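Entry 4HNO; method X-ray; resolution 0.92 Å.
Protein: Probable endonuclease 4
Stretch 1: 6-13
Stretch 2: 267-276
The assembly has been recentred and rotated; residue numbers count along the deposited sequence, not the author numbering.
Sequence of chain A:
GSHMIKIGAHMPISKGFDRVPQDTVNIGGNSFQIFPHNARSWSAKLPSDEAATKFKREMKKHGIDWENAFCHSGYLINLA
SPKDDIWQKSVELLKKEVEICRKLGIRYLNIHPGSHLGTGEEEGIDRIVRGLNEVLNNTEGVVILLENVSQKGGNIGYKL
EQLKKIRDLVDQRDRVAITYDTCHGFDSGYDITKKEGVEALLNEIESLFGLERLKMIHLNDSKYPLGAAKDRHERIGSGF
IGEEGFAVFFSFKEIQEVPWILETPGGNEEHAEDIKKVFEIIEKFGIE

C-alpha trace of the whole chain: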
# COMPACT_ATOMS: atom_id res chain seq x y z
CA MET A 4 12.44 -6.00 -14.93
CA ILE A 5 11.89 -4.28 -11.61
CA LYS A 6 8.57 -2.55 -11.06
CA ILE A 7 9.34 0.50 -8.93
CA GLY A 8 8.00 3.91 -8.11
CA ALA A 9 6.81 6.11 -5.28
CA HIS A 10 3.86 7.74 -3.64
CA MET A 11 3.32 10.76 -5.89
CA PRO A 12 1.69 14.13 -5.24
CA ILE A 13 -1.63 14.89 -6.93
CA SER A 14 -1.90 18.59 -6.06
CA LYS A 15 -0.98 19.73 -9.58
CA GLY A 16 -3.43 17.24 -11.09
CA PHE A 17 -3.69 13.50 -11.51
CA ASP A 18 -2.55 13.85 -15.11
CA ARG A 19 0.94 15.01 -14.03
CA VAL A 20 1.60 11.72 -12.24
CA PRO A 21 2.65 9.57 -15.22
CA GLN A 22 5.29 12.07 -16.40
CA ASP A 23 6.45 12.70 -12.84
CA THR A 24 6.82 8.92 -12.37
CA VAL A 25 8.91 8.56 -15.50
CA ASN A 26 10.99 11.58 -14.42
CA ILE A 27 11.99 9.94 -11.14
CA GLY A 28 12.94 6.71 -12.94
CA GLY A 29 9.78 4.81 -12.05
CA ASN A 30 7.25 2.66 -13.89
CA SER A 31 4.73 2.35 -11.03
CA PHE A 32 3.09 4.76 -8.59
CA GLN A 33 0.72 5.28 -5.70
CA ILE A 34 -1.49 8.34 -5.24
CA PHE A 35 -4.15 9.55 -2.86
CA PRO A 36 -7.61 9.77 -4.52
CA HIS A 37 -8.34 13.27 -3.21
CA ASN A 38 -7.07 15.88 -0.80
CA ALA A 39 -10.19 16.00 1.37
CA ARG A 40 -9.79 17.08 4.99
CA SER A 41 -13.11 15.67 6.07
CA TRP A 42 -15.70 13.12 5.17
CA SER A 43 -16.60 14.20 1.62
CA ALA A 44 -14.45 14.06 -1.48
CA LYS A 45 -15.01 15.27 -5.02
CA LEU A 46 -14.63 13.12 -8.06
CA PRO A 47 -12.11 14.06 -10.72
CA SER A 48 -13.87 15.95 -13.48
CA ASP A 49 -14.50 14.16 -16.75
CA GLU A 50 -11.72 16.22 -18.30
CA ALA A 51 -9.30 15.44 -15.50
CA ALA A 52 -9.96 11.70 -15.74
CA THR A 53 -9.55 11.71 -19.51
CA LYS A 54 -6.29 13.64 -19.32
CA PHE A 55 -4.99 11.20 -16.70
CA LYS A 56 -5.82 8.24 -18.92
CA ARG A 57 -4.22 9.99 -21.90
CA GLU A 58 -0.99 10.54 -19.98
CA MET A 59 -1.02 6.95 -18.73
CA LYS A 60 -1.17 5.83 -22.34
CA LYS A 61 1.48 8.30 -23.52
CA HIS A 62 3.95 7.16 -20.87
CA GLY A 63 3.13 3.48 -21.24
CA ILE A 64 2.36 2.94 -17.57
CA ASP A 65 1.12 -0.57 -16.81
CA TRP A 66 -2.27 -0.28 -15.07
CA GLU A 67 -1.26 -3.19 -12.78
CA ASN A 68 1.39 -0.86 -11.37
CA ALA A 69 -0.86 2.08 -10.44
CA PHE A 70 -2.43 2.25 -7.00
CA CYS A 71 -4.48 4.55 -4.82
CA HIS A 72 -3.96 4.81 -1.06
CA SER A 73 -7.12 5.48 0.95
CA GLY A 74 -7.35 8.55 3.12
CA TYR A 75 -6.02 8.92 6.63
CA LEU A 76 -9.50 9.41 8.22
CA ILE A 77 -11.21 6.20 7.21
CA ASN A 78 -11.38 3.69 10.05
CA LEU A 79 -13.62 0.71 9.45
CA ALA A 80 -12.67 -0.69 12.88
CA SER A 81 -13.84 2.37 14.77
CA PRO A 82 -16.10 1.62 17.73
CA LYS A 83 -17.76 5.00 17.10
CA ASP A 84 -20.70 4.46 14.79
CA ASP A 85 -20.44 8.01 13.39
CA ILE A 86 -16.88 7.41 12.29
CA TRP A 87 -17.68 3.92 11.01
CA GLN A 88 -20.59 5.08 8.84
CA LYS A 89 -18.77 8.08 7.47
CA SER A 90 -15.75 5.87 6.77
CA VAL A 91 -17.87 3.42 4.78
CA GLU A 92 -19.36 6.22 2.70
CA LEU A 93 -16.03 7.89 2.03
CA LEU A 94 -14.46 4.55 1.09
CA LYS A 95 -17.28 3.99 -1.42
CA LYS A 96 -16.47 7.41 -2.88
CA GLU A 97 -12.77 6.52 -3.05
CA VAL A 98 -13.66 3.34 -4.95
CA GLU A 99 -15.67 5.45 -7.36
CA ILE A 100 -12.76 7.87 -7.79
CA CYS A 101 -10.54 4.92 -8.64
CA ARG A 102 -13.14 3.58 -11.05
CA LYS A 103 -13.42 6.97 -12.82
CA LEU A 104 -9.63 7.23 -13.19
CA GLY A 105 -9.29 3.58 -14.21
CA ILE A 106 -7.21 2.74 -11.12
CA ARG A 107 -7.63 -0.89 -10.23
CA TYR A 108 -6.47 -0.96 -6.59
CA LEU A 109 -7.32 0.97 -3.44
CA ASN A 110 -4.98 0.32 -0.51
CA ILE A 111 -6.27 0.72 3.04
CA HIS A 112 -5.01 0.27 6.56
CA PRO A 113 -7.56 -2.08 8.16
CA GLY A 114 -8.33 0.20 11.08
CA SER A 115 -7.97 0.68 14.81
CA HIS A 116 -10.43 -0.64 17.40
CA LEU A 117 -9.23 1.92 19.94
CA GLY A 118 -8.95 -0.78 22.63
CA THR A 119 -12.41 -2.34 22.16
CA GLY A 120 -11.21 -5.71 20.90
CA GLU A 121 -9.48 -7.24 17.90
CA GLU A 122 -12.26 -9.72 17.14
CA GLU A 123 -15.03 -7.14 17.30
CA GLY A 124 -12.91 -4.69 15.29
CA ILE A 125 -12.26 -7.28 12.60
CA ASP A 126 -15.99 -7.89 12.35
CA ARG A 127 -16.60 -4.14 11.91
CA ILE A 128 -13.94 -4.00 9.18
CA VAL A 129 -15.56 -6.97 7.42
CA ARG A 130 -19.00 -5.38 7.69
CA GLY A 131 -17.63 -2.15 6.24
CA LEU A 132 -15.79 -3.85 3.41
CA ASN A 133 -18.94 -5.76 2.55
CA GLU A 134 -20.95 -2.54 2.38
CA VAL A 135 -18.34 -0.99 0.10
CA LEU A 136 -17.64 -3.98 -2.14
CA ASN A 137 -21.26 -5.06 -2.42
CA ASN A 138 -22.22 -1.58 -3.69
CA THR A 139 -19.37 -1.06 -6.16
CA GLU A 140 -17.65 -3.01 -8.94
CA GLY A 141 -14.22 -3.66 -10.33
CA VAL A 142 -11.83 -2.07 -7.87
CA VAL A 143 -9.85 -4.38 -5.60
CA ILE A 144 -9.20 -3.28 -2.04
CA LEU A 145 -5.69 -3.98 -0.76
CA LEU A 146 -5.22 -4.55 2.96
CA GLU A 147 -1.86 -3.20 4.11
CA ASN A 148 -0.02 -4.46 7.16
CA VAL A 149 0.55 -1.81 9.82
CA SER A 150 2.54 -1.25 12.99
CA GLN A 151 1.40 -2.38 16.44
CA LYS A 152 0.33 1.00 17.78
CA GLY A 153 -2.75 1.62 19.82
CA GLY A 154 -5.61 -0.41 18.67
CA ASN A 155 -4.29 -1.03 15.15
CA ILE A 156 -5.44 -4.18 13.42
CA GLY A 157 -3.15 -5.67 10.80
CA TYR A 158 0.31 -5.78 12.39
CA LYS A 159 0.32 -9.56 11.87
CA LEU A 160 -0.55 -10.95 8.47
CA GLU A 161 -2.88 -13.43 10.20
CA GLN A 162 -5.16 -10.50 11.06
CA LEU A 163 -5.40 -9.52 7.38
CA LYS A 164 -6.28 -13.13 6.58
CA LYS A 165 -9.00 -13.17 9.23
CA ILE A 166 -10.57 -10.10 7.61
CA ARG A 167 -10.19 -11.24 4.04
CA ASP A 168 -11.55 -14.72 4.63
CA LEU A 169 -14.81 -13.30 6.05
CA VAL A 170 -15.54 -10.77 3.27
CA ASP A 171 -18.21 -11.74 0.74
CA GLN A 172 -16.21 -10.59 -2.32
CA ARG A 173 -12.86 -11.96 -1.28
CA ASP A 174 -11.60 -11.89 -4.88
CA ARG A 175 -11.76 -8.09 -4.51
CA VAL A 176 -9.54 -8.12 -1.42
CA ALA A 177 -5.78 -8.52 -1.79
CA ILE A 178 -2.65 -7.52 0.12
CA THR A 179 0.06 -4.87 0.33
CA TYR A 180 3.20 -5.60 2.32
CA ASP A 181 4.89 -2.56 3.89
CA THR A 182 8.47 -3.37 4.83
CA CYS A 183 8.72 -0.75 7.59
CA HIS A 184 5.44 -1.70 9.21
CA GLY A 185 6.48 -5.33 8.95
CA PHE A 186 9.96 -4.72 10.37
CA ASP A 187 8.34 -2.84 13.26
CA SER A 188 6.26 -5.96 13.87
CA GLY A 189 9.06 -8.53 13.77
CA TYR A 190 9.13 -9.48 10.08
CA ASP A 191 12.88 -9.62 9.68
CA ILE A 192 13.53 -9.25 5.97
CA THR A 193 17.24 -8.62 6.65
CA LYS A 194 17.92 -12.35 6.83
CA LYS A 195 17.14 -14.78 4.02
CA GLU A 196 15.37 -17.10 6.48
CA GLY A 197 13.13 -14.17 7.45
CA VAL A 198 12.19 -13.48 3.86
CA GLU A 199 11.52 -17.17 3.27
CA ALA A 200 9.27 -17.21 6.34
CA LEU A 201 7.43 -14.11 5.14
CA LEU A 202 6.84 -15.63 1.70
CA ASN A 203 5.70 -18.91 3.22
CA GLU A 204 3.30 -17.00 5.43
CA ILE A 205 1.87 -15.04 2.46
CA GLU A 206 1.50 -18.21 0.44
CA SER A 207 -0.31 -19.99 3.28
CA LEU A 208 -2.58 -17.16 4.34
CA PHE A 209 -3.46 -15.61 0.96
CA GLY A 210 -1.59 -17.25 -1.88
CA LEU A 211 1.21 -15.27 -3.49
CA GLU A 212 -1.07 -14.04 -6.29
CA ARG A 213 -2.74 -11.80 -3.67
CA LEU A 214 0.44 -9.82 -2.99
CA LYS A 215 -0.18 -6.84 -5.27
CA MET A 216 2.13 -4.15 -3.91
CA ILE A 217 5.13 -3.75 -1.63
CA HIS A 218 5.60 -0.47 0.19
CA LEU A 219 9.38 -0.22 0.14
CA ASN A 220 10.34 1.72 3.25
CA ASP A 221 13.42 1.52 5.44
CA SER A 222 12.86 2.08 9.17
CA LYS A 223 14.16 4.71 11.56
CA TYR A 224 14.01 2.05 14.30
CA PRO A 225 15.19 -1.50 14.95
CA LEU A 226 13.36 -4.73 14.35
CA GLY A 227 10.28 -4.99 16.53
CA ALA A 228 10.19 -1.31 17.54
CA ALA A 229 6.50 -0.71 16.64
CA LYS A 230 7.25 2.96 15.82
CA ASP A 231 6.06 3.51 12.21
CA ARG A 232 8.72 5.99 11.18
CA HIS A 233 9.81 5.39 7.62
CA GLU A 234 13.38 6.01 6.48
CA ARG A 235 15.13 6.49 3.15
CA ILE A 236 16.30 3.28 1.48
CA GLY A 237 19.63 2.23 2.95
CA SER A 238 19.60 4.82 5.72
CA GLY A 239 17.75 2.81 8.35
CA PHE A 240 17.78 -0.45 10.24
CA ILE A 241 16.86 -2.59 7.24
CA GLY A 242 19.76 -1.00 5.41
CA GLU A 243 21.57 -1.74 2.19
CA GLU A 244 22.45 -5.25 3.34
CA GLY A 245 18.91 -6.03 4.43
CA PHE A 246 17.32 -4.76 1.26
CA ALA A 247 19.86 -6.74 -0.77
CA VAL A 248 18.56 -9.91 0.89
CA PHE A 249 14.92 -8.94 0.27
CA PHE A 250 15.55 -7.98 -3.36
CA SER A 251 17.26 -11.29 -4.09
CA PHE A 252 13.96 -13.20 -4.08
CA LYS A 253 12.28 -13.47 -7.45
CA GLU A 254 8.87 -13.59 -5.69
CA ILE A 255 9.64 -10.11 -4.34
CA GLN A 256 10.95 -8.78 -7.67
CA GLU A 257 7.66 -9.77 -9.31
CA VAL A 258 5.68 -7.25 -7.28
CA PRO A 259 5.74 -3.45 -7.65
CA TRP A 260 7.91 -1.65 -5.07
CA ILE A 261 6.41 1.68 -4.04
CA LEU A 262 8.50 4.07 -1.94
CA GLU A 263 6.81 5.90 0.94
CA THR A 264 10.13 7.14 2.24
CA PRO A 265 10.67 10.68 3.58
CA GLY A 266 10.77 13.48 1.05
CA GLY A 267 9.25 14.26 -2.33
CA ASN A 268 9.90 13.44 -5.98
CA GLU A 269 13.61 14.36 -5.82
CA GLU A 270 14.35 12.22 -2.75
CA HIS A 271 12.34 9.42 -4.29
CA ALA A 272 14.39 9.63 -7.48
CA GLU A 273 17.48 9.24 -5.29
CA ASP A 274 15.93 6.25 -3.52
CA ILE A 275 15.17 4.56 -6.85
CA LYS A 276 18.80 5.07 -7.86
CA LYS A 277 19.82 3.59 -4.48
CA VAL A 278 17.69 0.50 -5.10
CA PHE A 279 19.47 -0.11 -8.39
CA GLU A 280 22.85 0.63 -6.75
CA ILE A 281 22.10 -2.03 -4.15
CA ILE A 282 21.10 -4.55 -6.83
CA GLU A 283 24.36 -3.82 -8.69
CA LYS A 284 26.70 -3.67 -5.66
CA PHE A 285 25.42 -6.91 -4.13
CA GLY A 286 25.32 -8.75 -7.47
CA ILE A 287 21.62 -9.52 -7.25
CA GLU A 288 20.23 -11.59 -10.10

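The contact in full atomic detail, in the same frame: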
# COMPACT_ATOMS: atom_id res chain seq x y z
N LYS A 6 9.71 -3.45 -11.06
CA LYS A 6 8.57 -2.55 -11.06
C LYS A 6 8.73 -1.69 -9.82
O LYS A 6 8.71 -2.20 -8.71
CB LYS A 6 7.26 -3.34 -11.02
CG LYS A 6 7.05 -4.26 -12.23
CD LYS A 6 5.87 -5.20 -11.98
CE LYS A 6 5.79 -6.36 -12.94
NZ LYS A 6 6.67 -7.46 -12.50
N ILE A 7 8.98 -0.39 -10.01
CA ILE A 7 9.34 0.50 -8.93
C ILE A 7 8.78 1.89 -9.16
O ILE A 7 8.69 2.36 -10.29
CB ILE A 7 10.87 0.53 -8.71
CG1 ILE A 7 11.22 1.32 -7.45
CG2 ILE A 7 11.59 1.09 -9.93
CD1 ILE A 7 12.65 1.06 -6.96
N GLY A 8 8.39 2.53 -8.08
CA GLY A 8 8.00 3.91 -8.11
C GLY A 8 7.80 4.41 -6.69
O GLY A 8 8.38 3.86 -5.76
N ALA A 9 6.99 5.45 -6.55
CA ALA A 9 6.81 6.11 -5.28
C ALA A 9 5.39 6.60 -5.12
O ALA A 9 4.61 6.64 -6.08
CB ALA A 9 7.77 7.30 -5.15
N HIS A 10 5.05 6.97 -3.90
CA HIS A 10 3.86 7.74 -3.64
C HIS A 10 4.08 9.14 -4.23
O HIS A 10 5.07 9.79 -3.93
CB HIS A 10 3.58 7.81 -2.15
CG HIS A 10 2.24 8.39 -1.89
ND1 HIS A 10 1.12 7.60 -1.75
CD2 HIS A 10 1.81 9.67 -1.94
CE1 HIS A 10 0.07 8.39 -1.64
NE2 HIS A 10 0.46 9.64 -1.75
N MET A 11 3.17 9.55 -5.10
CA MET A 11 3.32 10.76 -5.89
C MET A 11 2.29 11.79 -5.51
O MET A 11 1.13 11.45 -5.27
CB MET A 11 3.13 10.45 -7.37
CG MET A 11 4.03 9.35 -7.91
SD MET A 11 5.80 9.68 -7.77
CE MET A 11 5.96 10.95 -9.05
N PRO A 12 2.65 13.08 -5.54
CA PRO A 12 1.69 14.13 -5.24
C PRO A 12 0.68 14.33 -6.36
O PRO A 12 0.99 14.23 -7.55
CB PRO A 12 2.56 15.36 -5.07
CG PRO A 12 3.76 15.07 -5.89
CD PRO A 12 4.00 13.61 -5.78
N ILE A 13 -0.55 14.64 -5.97
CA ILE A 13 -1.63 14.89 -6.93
C ILE A 13 -2.05 16.36 -6.99
O ILE A 13 -2.95 16.70 -7.74
CB ILE A 13 -2.88 14.04 -6.62
CG1 ILE A 13 -3.42 14.35 -5.23
CG2 ILE A 13 -2.57 12.56 -6.79
CD1 ILE A 13 -4.78 13.75 -4.95
N GLY A 267 10.12 14.15 -1.17
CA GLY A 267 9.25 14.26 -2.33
C GLY A 267 9.86 13.61 -3.55
O GLY A 267 10.70 12.71 -3.44
N ASN A 268 9.46 14.06 -4.73
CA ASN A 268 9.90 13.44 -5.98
C ASN A 268 11.44 13.34 -6.08
O ASN A 268 11.97 12.32 -6.51
CB ASN A 268 9.33 14.19 -7.19
CG ASN A 268 7.85 13.86 -7.45
OD1 ASN A 268 7.23 13.06 -6.74
ND2 ASN A 268 7.30 14.47 -8.48
N GLU A 269 12.15 14.38 -5.67
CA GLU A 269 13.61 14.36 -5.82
C GLU A 269 14.28 13.32 -4.91
O GLU A 269 15.19 12.61 -5.34
CB GLU A 269 14.21 15.74 -5.58
CG GLU A 269 13.79 16.78 -6.61
CD GLU A 269 12.39 17.31 -6.38
OE1 GLU A 269 11.71 17.66 -7.37
OE2 GLU A 269 11.97 17.38 -5.20
N GLU A 270 13.83 13.23 -3.67
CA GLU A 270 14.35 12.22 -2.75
C GLU A 270 13.97 10.83 -3.24
O GLU A 270 14.74 9.87 -3.11
CB GLU A 270 13.83 12.45 -1.34
CG GLU A 270 14.47 13.64 -0.62
CD GLU A 270 14.01 14.98 -1.16
OE1 GLU A 270 14.77 15.96 -1.03
OE2 GLU A 270 12.89 15.05 -1.71
N HIS A 271 12.77 10.70 -3.78
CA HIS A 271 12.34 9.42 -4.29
C HIS A 271 13.14 9.00 -5.51
O HIS A 271 13.45 7.82 -5.65
CB HIS A 271 10.83 9.40 -4.52
CG HIS A 271 10.07 9.49 -3.24
ND1 HIS A 271 8.82 10.07 -3.13
CD2 HIS A 271 10.40 9.09 -2.00
CE1 HIS A 271 8.42 10.01 -1.88
NE2 HIS A 271 9.36 9.43 -1.17
N ALA A 272 13.51 9.95 -6.37
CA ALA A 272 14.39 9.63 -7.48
C ALA A 272 15.73 9.09 -6.94
O ALA A 272 16.29 8.13 -7.49
CB ALA A 272 14.62 10.88 -8.35
N GLU A 273 16.24 9.71 -5.88
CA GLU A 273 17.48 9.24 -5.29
C GLU A 273 17.31 7.84 -4.72
O GLU A 273 18.22 7.01 -4.83
CB GLU A 273 17.94 10.21 -4.20
CG GLU A 273 18.48 11.52 -4.72
CD GLU A 273 18.82 12.50 -3.60
OE1 GLU A 273 18.66 12.15 -2.41
OE2 GLU A 273 19.26 13.63 -3.92
N ASP A 274 16.17 7.57 -4.08
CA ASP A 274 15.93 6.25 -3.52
C ASP A 274 15.83 5.19 -4.61
O ASP A 274 16.30 4.07 -4.41
CB ASP A 274 14.70 6.24 -2.60
CG ASP A 274 15.00 6.76 -1.17
OD1 ASP A 274 16.04 7.45 -1.01
OD2 ASP A 274 14.20 6.49 -0.23
N ILE A 275 15.23 5.52 -5.76
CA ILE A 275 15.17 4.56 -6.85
C ILE A 275 16.59 4.27 -7.34
O ILE A 275 16.94 3.11 -7.56
CB ILE A 275 14.26 5.07 -7.99
CG1 ILE A 275 12.81 5.07 -7.51
CG2 ILE A 275 14.41 4.21 -9.23
CD1 ILE A 275 11.81 5.58 -8.53
N LYS A 276 17.41 5.29 -7.49
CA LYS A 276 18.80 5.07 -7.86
C LYS A 276 19.49 4.18 -6.83
O LYS A 276 20.27 3.31 -7.20
CB LYS A 276 19.53 6.39 -7.99
CG LYS A 276 19.19 7.14 -9.27
CD LYS A 276 19.96 8.46 -9.37
CE LYS A 276 19.51 9.27 -10.57
NZ LYS A 276 18.10 9.75 -10.44
O HOH W 1 7.31 11.28 -4.93

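Contact between the strand that includes Gly8 and Ala9 and the helix that begins at Asn268 in probable endonuclease 4, two segments whose touching residues are at least 256 positions apart in sequence. Strand and helix run roughly antiparallel, with 153° between their N-to-C directions and a closest axial approach of 8.7 Å, so a walk forward along the strand is a walk back toward the start of the helix. No direct hydrogen bond joins the two stretches; they meet through van der Waals packing and one bridging water, and together bury 331 Å². Lys6 stays clear of the helix. Ile7 makes the first contact: its CB points toward the helix and its extended side chain (t, t) brings Ile7 CD1 to 4.1 Å from CG1 of Ile275, an apolar pairing of two buried residues. Gly8 adds backbone to the same patch. Gly8 CA lies 4.2 Å from CD1 of Ile275, whose m, t side chain reaches across to the strand and so touches two successive residues. A CB on Gly8 would point away from the helix. At Ala9 the strand again directs a CB toward the helix, as expected for alternate residues, and the partner is now His271, one turn earlier than Ile275; Ala9 CA and His271 CA are 6.5 Å apart. Ala9 CB approaches ND1 of His271 to 3.6 Å, oblique to the ring. His10 directs its CB sideways, and its backbone makes the nearest approach: His10 O is 3.8 Å from ND1 of His271, too long for a direct hydrogen bond. Water 1 fills the gap. It donates through its O to His10 O at 2.9 Å and to Asn268 OD1 at 2.5 Å, and it is hydrogen-bonded to His271 ND1 at 2.6 Å, so one molecule links the strand carbonyl to two side chains from the first turn of the helix. NE2 of His271 is hydrogen-bonded elsewhere in the structure, leaving both ring nitrogens satisfied. Met11 starts sideways, but its m, m, m side chain curls round until Met11 CE is 3.4 Å from OD1 of Asn268. Pro12 closes the contact from an exposed position, Pro12 CD also lying 3.4 Å from Asn268 OD1; the same oxygen thus meets two carbon atoms of stretch 1 as well as the water. Ile13 is out of reach. On the helix side, Gly267 occupies the N-cap position: Gly267 O accepts from His271 N at 2.9 Å, while Gly267 N donates to Glu270 OE2 at 3.0 Å.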